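Local coordinates for protein archease (Thermotoga maritima, PDB 1J5U) that probably activates the tRNA-splicing ligase RtcB by promoting its guanylylation, may also act as a chaperone, and binds calcium, at residues G108-K120 with D124-T136. Numbering follows the deposited sequence.
Sequences GTEIKALTYHLLK and DGDVLKTKVVFDT. With CA (calcium ion), chain B.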
ATOM      1  N   GLY A 108       5.383  -9.778 -11.073  1.00 37.24           N
ATOM      2  CA  GLY A 108       6.171  -8.635 -10.672  1.00 35.10           C
ATOM      3  C   GLY A 108       6.931  -8.846  -9.392  1.00 33.88           C
ATOM      4  O   GLY A 108       7.264  -9.972  -9.023  1.00 35.78           O
ATOM      5  N   THR A 109       7.189  -7.750  -8.700  1.00 30.79           N
ATOM      6  CA  THR A 109       7.935  -7.783  -7.459  1.00 30.34           C
ATOM      7  C   THR A 109       6.995  -7.897  -6.276  1.00 29.01           C
ATOM      8  O   THR A 109       6.153  -7.025  -6.068  1.00 29.72           O
ATOM      9  CB  THR A 109       8.759  -6.492  -7.291  1.00 30.53           C
ATOM     10  OG1 THR A 109       9.294  -6.097  -8.561  1.00 34.00           O
ATOM     11  CG2 THR A 109       9.893  -6.718  -6.317  1.00 32.27           C
ATOM     12  N   GLU A 110       7.152  -8.958  -5.495  1.00 28.00           N
ATOM     13  CA  GLU A 110       6.320  -9.172  -4.314  1.00 27.80           C
ATOM     14  C   GLU A 110       6.654  -8.155  -3.225  1.00 25.80           C
ATOM     15  O   GLU A 110       7.805  -8.046  -2.815  1.00 24.38           O
ATOM     16  CB  GLU A 110       6.549 -10.574  -3.758  1.00 31.44           C
ATOM     17  CG  GLU A 110       6.464 -11.689  -4.801  1.00 37.62           C
ATOM     18  CD  GLU A 110       7.834 -12.102  -5.334  1.00 42.03           C
ATOM     19  OE1 GLU A 110       8.516 -11.265  -5.979  1.00 41.65           O
ATOM     20  OE2 GLU A 110       8.231 -13.270  -5.089  1.00 43.38           O
ATOM     21  N   ILE A 111       5.660  -7.407  -2.756  1.00 23.33           N
ATOM     22  CA  ILE A 111       5.904  -6.441  -1.701  1.00 21.24           C
ATOM     23  C   ILE A 111       5.596  -7.108  -0.368  1.00 22.05           C
ATOM     24  O   ILE A 111       4.495  -7.636  -0.167  1.00 22.06           O
ATOM     25  CB  ILE A 111       5.033  -5.169  -1.883  1.00 22.26           C
ATOM     26  CG1 ILE A 111       5.541  -4.368  -3.087  1.00 21.70           C
ATOM     27  CG2 ILE A 111       5.069  -4.319  -0.623  1.00 21.17           C
ATOM     28  CD1 ILE A 111       4.700  -3.128  -3.431  1.00 26.28           C
ATOM     29  N   LYS A 112       6.578  -7.087   0.532  1.00 20.91           N
ATOM     30  CA  LYS A 112       6.451  -7.697   1.847  1.00 22.24           C
ATOM     31  C   LYS A 112       5.752  -6.824   2.879  1.00 22.71           C
ATOM     32  O   LYS A 112       5.056  -7.323   3.772  1.00 22.20           O
ATOM     33  CB  LYS A 112       7.836  -8.049   2.401  1.00 23.92           C
ATOM     34  CG  LYS A 112       8.596  -9.101   1.610  1.00 27.93           C
ATOM     35  CD  LYS A 112       9.951  -9.355   2.253  1.00 29.11           C
ATOM     36  CE  LYS A 112      10.803 -10.296   1.417  1.00 32.26           C
ATOM     37  NZ  LYS A 112      12.213 -10.302   1.922  1.00 32.72           N
ATOM     38  N   ALA A 113       5.963  -5.519   2.785  1.00 20.56           N
ATOM     39  CA  ALA A 113       5.358  -4.624   3.746  1.00 20.69           C
ATOM     40  C   ALA A 113       5.605  -3.161   3.434  1.00 19.49           C
ATOM     41  O   ALA A 113       6.541  -2.812   2.697  1.00 18.15           O
ATOM     42  CB  ALA A 113       5.933  -4.909   5.146  1.00 20.07           C
ATOM     43  N   LEU A 114       4.749  -2.321   4.008  1.00 16.21           N
ATOM     44  CA  LEU A 114       4.949  -0.890   3.939  1.00 17.37           C
ATOM     45  C   LEU A 114       5.698  -0.670   5.255  1.00 17.72           C
ATOM     46  O   LEU A 114       5.278  -1.187   6.297  1.00 15.71           O
ATOM     47  CB  LEU A 114       3.624  -0.121   3.986  1.00 15.16           C
ATOM     48  CG  LEU A 114       3.805   1.385   4.203  1.00 16.72           C
ATOM     49  CD1 LEU A 114       4.555   2.024   3.010  1.00 13.42           C
ATOM     50  CD2 LEU A 114       2.421   2.020   4.353  1.00 12.62           C
ATOM     51  N   THR A 115       6.806   0.068   5.210  1.00 18.36           N
ATOM     52  CA  THR A 115       7.580   0.358   6.414  1.00 18.28           C
ATOM     53  C   THR A 115       7.217   1.738   6.936  1.00 18.66           C
ATOM     54  O   THR A 115       6.432   2.475   6.319  1.00 17.42           O
ATOM     55  CB  THR A 115       9.103   0.372   6.120  1.00 17.45           C
ATOM     56  OG1 THR A 115       9.413   1.516   5.310  1.00 15.07           O
ATOM     57  CG2 THR A 115       9.522  -0.892   5.383  1.00 16.38           C
ATOM     58  N   TYR A 116       7.805   2.107   8.067  1.00 17.83           N
ATOM     59  CA  TYR A 116       7.581   3.435   8.606  1.00 20.61           C
ATOM     60  C   TYR A 116       8.638   4.405   8.076  1.00 20.01           C
ATOM     61  O   TYR A 116       8.599   5.591   8.378  1.00 19.01           O
ATOM     62  CB  TYR A 116       7.642   3.430  10.137  1.00 23.85           C
ATOM     63  CG  TYR A 116       6.304   3.220  10.801  1.00 26.58           C
ATOM     64  CD1 TYR A 116       5.994   2.015  11.431  1.00 27.32           C
ATOM     65  CD2 TYR A 116       5.343   4.231  10.795  1.00 27.90           C
ATOM     66  CE1 TYR A 116       4.754   1.822  12.041  1.00 29.55           C
ATOM     67  CE2 TYR A 116       4.102   4.049  11.394  1.00 28.64           C
ATOM     68  CZ  TYR A 116       3.814   2.842  12.014  1.00 29.74           C
ATOM     69  OH  TYR A 116       2.576   2.658  12.597  1.00 29.65           O
ATOM     70  N   HIS A 117       9.566   3.902   7.268  1.00 21.67           N
ATOM     71  CA  HIS A 117      10.645   4.746   6.724  1.00 21.78           C
ATOM     72  C   HIS A 117      10.115   5.928   5.935  1.00 20.08           C
ATOM     73  O   HIS A 117       9.402   5.739   4.954  1.00 19.99           O
ATOM     74  CB  HIS A 117      11.559   3.948   5.786  1.00 23.41           C
ATOM     75  CG  HIS A 117      12.304   2.833   6.449  1.00 28.80           C
ATOM     76  ND1 HIS A 117      13.171   3.039   7.504  1.00 31.17           N
ATOM     77  CD2 HIS A 117      12.329   1.504   6.192  1.00 27.82           C
ATOM     78  CE1 HIS A 117      13.697   1.883   7.867  1.00 31.25           C
ATOM     79  NE2 HIS A 117      13.202   0.937   7.088  1.00 30.72           N
ATOM     80  N   LEU A 118      10.478   7.133   6.361  1.00 19.54           N
ATOM     81  CA  LEU A 118      10.072   8.360   5.688  1.00 19.59           C
ATOM     82  C   LEU A 118       8.554   8.575   5.581  1.00 19.57           C
ATOM     83  O   LEU A 118       8.109   9.432   4.823  1.00 17.75           O
ATOM     84  CB  LEU A 118      10.697   8.399   4.277  1.00 19.95           C
ATOM     85  CG  LEU A 118      12.234   8.225   4.265  1.00 21.52           C
ATOM     86  CD1 LEU A 118      12.773   8.180   2.820  1.00 19.71           C
ATOM     87  CD2 LEU A 118      12.875   9.366   5.063  1.00 18.83           C
ATOM     88  N   LEU A 119       7.768   7.796   6.312  1.00 18.43           N
ATOM     89  CA  LEU A 119       6.307   7.946   6.277  1.00 18.45           C
ATOM     90  C   LEU A 119       5.950   9.163   7.126  1.00 19.65           C
ATOM     91  O   LEU A 119       6.084   9.121   8.347  1.00 21.25           O
ATOM     92  CB  LEU A 119       5.634   6.694   6.855  1.00 19.04           C
ATOM     93  CG  LEU A 119       4.111   6.603   6.699  1.00 17.68           C
ATOM     94  CD1 LEU A 119       3.724   6.862   5.217  1.00 16.98           C
ATOM     95  CD2 LEU A 119       3.633   5.219   7.156  1.00 17.64           C
ATOM     96  N   LYS A 120       5.526  10.249   6.481  1.00 19.33           N
ATOM     97  CA  LYS A 120       5.164  11.495   7.167  1.00 21.51           C
ATOM     98  C   LYS A 120       4.303  12.352   6.237  1.00 21.19           C
ATOM     99  O   LYS A 120       4.786  12.824   5.202  1.00 18.72           O
ATOM    100  CB  LYS A 120       6.431  12.290   7.539  1.00 24.50           C
ATOM    101  CG  LYS A 120       6.191  13.631   8.227  1.00 27.43           C
ATOM    102  CD  LYS A 120       7.497  14.451   8.240  1.00 32.37           C
ATOM    103  CE  LYS A 120       7.441  15.691   9.150  1.00 35.95           C
ATOM    104  NZ  LYS A 120       6.481  16.750   8.679  1.00 39.17           N
ATOM    105  N   ASP A 124       0.647  20.942   1.639  1.00 32.39           N
ATOM    106  CA  ASP A 124       1.162  22.017   0.800  1.00 36.06           C
ATOM    107  C   ASP A 124      -0.039  22.531   0.019  1.00 36.75           C
ATOM    108  O   ASP A 124      -0.358  22.016  -1.051  1.00 38.04           O
ATOM    109  CB  ASP A 124       2.213  21.466  -0.167  1.00 37.91           C
ATOM    110  CG  ASP A 124       2.890  22.551  -0.983  1.00 42.48           C
ATOM    111  OD1 ASP A 124       2.296  23.644  -1.151  1.00 43.53           O
ATOM    112  OD2 ASP A 124       4.014  22.298  -1.475  1.00 43.30           O
ATOM    113  N   GLY A 125      -0.715  23.534   0.563  1.00 36.44           N
ATOM    114  CA  GLY A 125      -1.886  24.055  -0.104  1.00 35.80           C
ATOM    115  C   GLY A 125      -2.974  22.995  -0.075  1.00 36.57           C
ATOM    116  O   GLY A 125      -3.365  22.517   0.994  1.00 35.38           O
ATOM    117  N   ASP A 126      -3.457  22.623  -1.253  1.00 34.87           N
ATOM    118  CA  ASP A 126      -4.501  21.611  -1.371  1.00 35.56           C
ATOM    119  C   ASP A 126      -3.907  20.195  -1.371  1.00 32.34           C
ATOM    120  O   ASP A 126      -4.638  19.212  -1.276  1.00 31.71           O
ATOM    121  CB  ASP A 126      -5.270  21.801  -2.686  1.00 38.27           C
ATOM    122  CG  ASP A 126      -6.083  23.091  -2.720  1.00 42.09           C
ATOM    123  OD1 ASP A 126      -5.553  24.162  -2.344  1.00 45.28           O
ATOM    124  OD2 ASP A 126      -7.257  23.029  -3.143  1.00 44.38           O
ATOM    125  N   VAL A 127      -2.587  20.102  -1.472  1.00 30.07           N
ATOM    126  CA  VAL A 127      -1.922  18.810  -1.554  1.00 27.92           C
ATOM    127  C   VAL A 127      -1.410  18.182  -0.266  1.00 26.32           C
ATOM    128  O   VAL A 127      -0.731  18.815   0.539  1.00 26.96           O
ATOM    129  CB  VAL A 127      -0.746  18.876  -2.561  1.00 29.45           C
ATOM    130  CG1 VAL A 127      -0.156  17.476  -2.780  1.00 30.80           C
ATOM    131  CG2 VAL A 127      -1.231  19.469  -3.891  1.00 30.15           C
ATOM    132  N   LEU A 128      -1.763  16.917  -0.091  1.00 23.33           N
ATOM    133  CA  LEU A 128      -1.311  16.124   1.032  1.00 21.72           C
ATOM    134  C   LEU A 128      -0.347  15.133   0.383  1.00 20.54           C
ATOM    135  O   LEU A 128      -0.698  14.489  -0.602  1.00 19.28           O
ATOM    136  CB  LEU A 128      -2.491  15.381   1.666  1.00 21.87           C
ATOM    137  CG  LEU A 128      -2.159  14.701   2.992  1.00 24.34           C
ATOM    138  CD1 LEU A 128      -1.733  15.772   4.015  1.00 25.03           C
ATOM    139  CD2 LEU A 128      -3.392  13.927   3.502  1.00 23.48           C
ATOM    140  N   LYS A 129       0.861  15.008   0.910  1.00 18.52           N
ATOM    141  CA  LYS A 129       1.823  14.095   0.319  1.00 20.15           C
ATOM    142  C   LYS A 129       2.758  13.434   1.323  1.00 19.51           C
ATOM    143  O   LYS A 129       2.865  13.863   2.470  1.00 19.33           O
ATOM    144  CB  LYS A 129       2.669  14.823  -0.731  1.00 20.81           C
ATOM    145  CG  LYS A 129       3.541  15.935  -0.166  1.00 25.81           C
ATOM    146  CD  LYS A 129       4.307  16.684  -1.269  1.00 29.25           C
ATOM    147  CE  LYS A 129       5.119  17.840  -0.674  1.00 32.71           C
ATOM    148  NZ  LYS A 129       5.548  18.843  -1.701  1.00 35.05           N
ATOM    149  N   THR A 130       3.409  12.367   0.876  1.00 18.83           N
ATOM    150  CA  THR A 130       4.388  11.655   1.691  1.00 17.96           C
ATOM    151  C   THR A 130       5.140  10.656   0.853  1.00 18.04           C
ATOM    152  O   THR A 130       4.692  10.266  -0.228  1.00 16.26           O
ATOM    153  CB  THR A 130       3.746  10.863   2.857  1.00 17.55           C
ATOM    154  OG1 THR A 130       4.781  10.278   3.654  1.00 17.88           O
ATOM    155  CG2 THR A 130       2.852   9.729   2.336  1.00 16.38           C
ATOM    156  N   LYS A 131       6.314  10.271   1.339  1.00 16.71           N
ATOM    157  CA  LYS A 131       7.055   9.225   0.682  1.00 18.22           C
ATOM    158  C   LYS A 131       6.476   7.951   1.315  1.00 16.89           C
ATOM    159  O   LYS A 131       5.933   7.995   2.418  1.00 17.58           O
ATOM    160  CB  LYS A 131       8.556   9.329   1.004  1.00 21.87           C
ATOM    161  CG  LYS A 131       9.427   9.789  -0.182  1.00 27.86           C
ATOM    162  CD  LYS A 131      10.882   9.961   0.230  1.00 31.99           C
ATOM    163  CE  LYS A 131      11.773  10.241  -0.965  1.00 32.14           C
ATOM    164  NZ  LYS A 131      11.195  11.314  -1.818  1.00 34.60           N
ATOM    165  N   VAL A 132       6.552   6.835   0.599  1.00 14.92           N
ATOM    166  CA  VAL A 132       6.134   5.549   1.124  1.00 15.27           C
ATOM    167  C   VAL A 132       7.259   4.621   0.713  1.00 16.45           C
ATOM    168  O   VAL A 132       7.658   4.570  -0.473  1.00 14.84           O
ATOM    169  CB  VAL A 132       4.781   5.027   0.549  1.00 14.34           C
ATOM    170  CG1 VAL A 132       3.618   5.772   1.228  1.00 14.64           C
ATOM    171  CG2 VAL A 132       4.730   5.202  -0.971  1.00 14.72           C
ATOM    172  N   VAL A 133       7.782   3.903   1.696  1.00 14.58           N
ATOM    173  CA  VAL A 133       8.896   2.992   1.456  1.00 14.61           C
ATOM    174  C   VAL A 133       8.485   1.573   1.790  1.00 15.29           C
ATOM    175  O   VAL A 133       8.005   1.288   2.906  1.00 15.03           O
ATOM    176  CB  VAL A 133      10.116   3.410   2.308  1.00 13.71           C
ATOM    177  CG1 VAL A 133      11.243   2.355   2.200  1.00 14.47           C
ATOM    178  CG2 VAL A 133      10.608   4.777   1.844  1.00 13.01           C
ATOM    179  N   PHE A 134       8.656   0.694   0.810  1.00 15.12           N
ATOM    180  CA  PHE A 134       8.292  -0.696   0.962  1.00 15.83           C
ATOM    181  C   PHE A 134       9.491  -1.626   1.030  1.00 18.95           C
ATOM    182  O   PHE A 134      10.574  -1.346   0.494  1.00 17.09           O
ATOM    183  CB  PHE A 134       7.403  -1.156  -0.200  1.00 16.41           C
ATOM    184  CG  PHE A 134       6.137  -0.373  -0.338  1.00 17.20           C
ATOM    185  CD1 PHE A 134       6.132   0.844  -1.023  1.00 17.10           C
ATOM    186  CD2 PHE A 134       4.950  -0.854   0.208  1.00 18.24           C
ATOM    187  CE1 PHE A 134       4.952   1.570  -1.168  1.00 18.98           C
ATOM    188  CE2 PHE A 134       3.756  -0.141   0.068  1.00 19.16           C
ATOM    189  CZ  PHE A 134       3.758   1.072  -0.622  1.00 18.20           C
ATOM    190  N   ASP A 135       9.248  -2.749   1.690  1.00 20.09           N
ATOM    191  CA  ASP A 135      10.219  -3.804   1.881  1.00 20.44           C
ATOM    192  C   ASP A 135       9.875  -4.908   0.868  1.00 21.85           C
ATOM    193  O   ASP A 135       8.711  -5.268   0.717  1.00 20.12           O
ATOM    194  CB  ASP A 135      10.109  -4.302   3.332  1.00 21.24           C
ATOM    195  CG  ASP A 135      11.062  -5.439   3.635  1.00 25.68           C
ATOM    196  OD1 ASP A 135      12.123  -5.473   3.009  1.00 23.81           O
ATOM    197  OD2 ASP A 135      10.760  -6.281   4.497  1.00 26.20           O
ATOM    198  N   THR A 136      10.874  -5.404   0.137  1.00 22.19           N
ATOM    199  CA  THR A 136      10.648  -6.482  -0.823  1.00 22.07           C
ATOM    200  C   THR A 136      11.590  -7.645  -0.508  1.00 22.64           C
ATOM    201  O   THR A 136      11.511  -8.683  -1.190  1.00 24.29           O
ATOM    202  CB  THR A 136      10.884  -6.042  -2.296  1.00 21.06           C
ATOM    203  OG1 THR A 136      12.240  -5.616  -2.461  1.00 21.76           O
ATOM    204  CG2 THR A 136       9.957  -4.882  -2.678  1.00 20.75           C
ATOM    205  OXT THR A 136      12.380  -7.513   0.432  1.00 22.60           O
TER
HETATM  206 CA    CA B 301      14.061  -6.438   1.964  1.00 26.20          CA
HETATM  207  O   HOH W   1       9.756  -9.817  -2.512  1.00 32.11           O
HETATM  208  O   HOH W   2      15.037  -8.869   0.773  1.00 45.68           O
HETATM  209  O   HOH W   3       7.142   4.514   4.278  1.00 13.66           O
HETATM  210  O   HOH W   4       7.115  12.491   3.543  1.00 29.54           O
HETATM  211  O   HOH W   5      16.357  -5.987   0.522  1.00 31.84           O
HETATM  212  O   HOH W   6      15.678  -7.591   3.930  1.00 37.84           O
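L114 lays CD1 over one face of the F134 ring, a CH-pi contact 3.9 Å from the ring centroid, and the same methyl reaches CB of V132. I111 closes on F134 too: its CD1 lies above the opposite face, and CG2, anti to the backbone N, touches CD2 at 3.6 Å. The backbones beneath pair as an antiparallel hairpin, with L114 and F134 a non-hydrogen-bonded pair and A113 and D135 a hydrogen-bonded one. A classic beta bulge interrupts it, for K112 and A113 both face D135: the O of D135 takes a good bond from K112 N (2.8 Å) and a weak one from A113 N (3.4 Å). Further along, T115 grips V133 O twice, its N almost head-on to the carbonyl and its OG1, 2.8 Å from V133 O, from well above the carbonyl plane. OG1 sits between backbone N and carbonyl carbon (chi1 69°), where it also accepts from H117 N in an ST turn. Where the type II turn Y116 to L119 draws the chain away from its partner, water 3 bridges V133 N to the carbonyls of T115 and H117; beyond the turn T130 OG1 receives K120 N at 2.9 Å while donating to K131 O. At the C-terminus D135 OD1 (2.4 Å) and T136 OXT (2.5 Å) bind calcium, a site completed by H19, D22 and waters. The extended K112 chain runs beside the terminal carboxylate to a weak salt bridge from NZ to OXT, probably easing the negative charge there. In the three-stranded sheet 127-135 is the central strand, flanked by 113-124 and 23-29; L114 and V132 pack on helix 66-81, while I111 and V132 also meet helix 32-47.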